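Long-range contact in L-asparaginase I (Vibrio cholerae, PDB 2OCD), which probably hydrolyses L-asparagine to L-aspartate and ammonium, working as a homotetramer: residues 141-146 and 194-199. Numbering follows the deposited sequence.
Sequences NYPINE and KVDEKP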
# COMPACT_ATOMS: atom_id res chain seq x y z
N ASN B 141 -28.76 -2.19 -6.51
CA ASN B 141 -28.48 -3.60 -6.26
C ASN B 141 -27.86 -3.91 -4.91
O ASN B 141 -27.72 -5.07 -4.53
CB ASN B 141 -27.62 -4.16 -7.40
CG ASN B 141 -28.39 -4.17 -8.75
OD1 ASN B 141 -29.04 -3.19 -9.13
ND2 ASN B 141 -28.32 -5.28 -9.45
N TYR B 142 -27.48 -2.87 -4.17
CA TYR B 142 -26.85 -3.04 -2.88
C TYR B 142 -27.23 -1.92 -1.96
O TYR B 142 -26.36 -1.28 -1.43
CB TYR B 142 -25.32 -3.05 -3.00
CG TYR B 142 -24.78 -4.12 -3.90
CD1 TYR B 142 -24.73 -3.95 -5.28
CD2 TYR B 142 -24.31 -5.32 -3.39
CE1 TYR B 142 -24.25 -4.94 -6.12
CE2 TYR B 142 -23.83 -6.31 -4.24
CZ TYR B 142 -23.80 -6.10 -5.60
OH TYR B 142 -23.34 -7.08 -6.45
N PRO B 143 -28.54 -1.71 -1.73
CA PRO B 143 -28.98 -0.52 -1.00
C PRO B 143 -28.55 -0.53 0.45
O PRO B 143 -28.86 -1.49 1.18
CB PRO B 143 -30.52 -0.56 -1.12
CG PRO B 143 -30.87 -1.96 -1.39
CD PRO B 143 -29.68 -2.59 -2.08
N ILE B 144 -27.83 0.49 0.85
CA ILE B 144 -27.48 0.68 2.25
C ILE B 144 -28.28 1.87 2.71
O ILE B 144 -28.11 2.92 2.14
CB ILE B 144 -26.00 1.04 2.44
CG1 ILE B 144 -25.08 0.08 1.64
CG2 ILE B 144 -25.65 1.11 3.95
CD1 ILE B 144 -25.42 -1.31 1.79
N ASN B 145 -29.08 1.73 3.76
CA ASN B 145 -30.07 2.76 4.12
C ASN B 145 -29.47 3.81 5.04
O ASN B 145 -29.93 3.98 6.17
CB ASN B 145 -31.33 2.16 4.77
CG ASN B 145 -32.06 1.15 3.88
OD1 ASN B 145 -32.60 0.15 4.37
ND2 ASN B 145 -32.11 1.42 2.57
N GLU B 146 -28.46 4.49 4.53
CA GLU B 146 -27.78 5.55 5.23
C GLU B 146 -27.36 6.57 4.19
O GLU B 146 -27.46 6.34 2.97
CB GLU B 146 -26.50 5.11 5.95
CG GLU B 146 -26.32 3.68 6.48
CD GLU B 146 -24.98 3.55 7.32
OE1 GLU B 146 -24.35 4.60 7.62
OE2 GLU B 146 -24.57 2.39 7.72
N LYS B 194 -24.96 -4.24 6.80
CA LYS B 194 -26.14 -4.95 6.27
C LYS B 194 -26.77 -4.25 5.04
O LYS B 194 -26.95 -3.04 5.06
CB LYS B 194 -27.21 -5.09 7.36
CG LYS B 194 -26.79 -5.89 8.62
CD LYS B 194 -26.62 -7.38 8.35
CE LYS B 194 -25.88 -8.11 9.51
NZ LYS B 194 -24.42 -7.73 9.62
N VAL B 195 -27.13 -5.03 4.01
CA VAL B 195 -27.93 -4.53 2.89
C VAL B 195 -29.40 -4.44 3.30
O VAL B 195 -29.98 -5.42 3.71
CB VAL B 195 -27.80 -5.42 1.59
CG1 VAL B 195 -28.62 -4.85 0.41
CG2 VAL B 195 -26.34 -5.57 1.15
N ASP B 196 -29.98 -3.25 3.23
CA ASP B 196 -31.44 -3.03 3.40
C ASP B 196 -31.96 -3.23 4.82
O ASP B 196 -32.98 -3.85 5.03
CB ASP B 196 -32.27 -3.85 2.40
CG ASP B 196 -33.59 -3.14 1.99
OD1 ASP B 196 -34.14 -2.32 2.77
OD2 ASP B 196 -34.08 -3.42 0.87
N GLU B 197 -31.26 -2.67 5.79
CA GLU B 197 -31.71 -2.72 7.17
C GLU B 197 -32.83 -1.69 7.30
O GLU B 197 -32.60 -0.48 7.16
CB GLU B 197 -30.53 -2.49 8.18
CG GLU B 197 -30.96 -2.00 9.63
CD GLU B 197 -30.09 -2.55 10.79
OE1 GLU B 197 -28.87 -2.79 10.57
OE2 GLU B 197 -30.64 -2.72 11.92
N LYS B 198 -34.04 -2.18 7.55
CA LYS B 198 -35.21 -1.32 7.77
C LYS B 198 -35.08 -0.56 9.08
O LYS B 198 -34.55 -1.09 10.06
CB LYS B 198 -36.50 -2.14 7.73
CG LYS B 198 -36.73 -2.80 6.39
CD LYS B 198 -38.06 -3.57 6.31
CE LYS B 198 -38.09 -4.90 7.15
NZ LYS B 198 -38.82 -4.82 8.47
N PRO B 199 -35.54 0.70 9.11
CA PRO B 199 -35.42 1.46 10.34
C PRO B 199 -36.68 1.24 11.16
O PRO B 199 -37.57 0.52 10.73
CB PRO B 199 -35.34 2.90 9.85
CG PRO B 199 -36.22 2.91 8.62
CD PRO B 199 -36.21 1.48 8.05
O HOH W 1 -29.07 -0.80 5.50
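Val195 sets one of its two methyls against Pro143, and the backbone joins the same two loops one residue further on. CG1 of Val195 lies anti to the backbone N (chi1 -178°), which brings it 3.5 Å from CD of the Pro143 ring and equally near the carbonyl oxygen of that proline. The other methyl, CG2, faces Ile144, whose CD1 is a looser neighbour at 4.4 Å. CG1 of Ile144 sits beside the backbone N and anti to the carbonyl carbon, and the chain beyond it brings CD1 to 4.0 Å from Lys194 O, a purely van der Waals approach. A backbone hydrogen bond runs from Asp196 N to Pro143 O at 2.9 Å; it is bent at the hydrogen (131°), although the donor sits nearly in line with the carbonyl. Segment 141-146 is the turn of a beta-alpha-beta crossover, leading from helix 127-141 into strand 147-151 of the N-terminal domain's mixed sheet, and 194-199 is a surface loop beyond strand 187-189 at the edge of that sheet. Val195 also touches Leu189 of this strand, while Pro143 and Asn145 both rest on Pro111. Asn145 is the centre of an inverse gamma turn; its CB points toward 194-199 and lies 3.8 Å from Glu197 O. The plane of its amide stands 83° from that of the Asp196 carboxylate. Beside them a water bridges three backbone groups, accepting from Asn145 N and Glu197 N and donating to Lys194 O, the last at 3.1 Å.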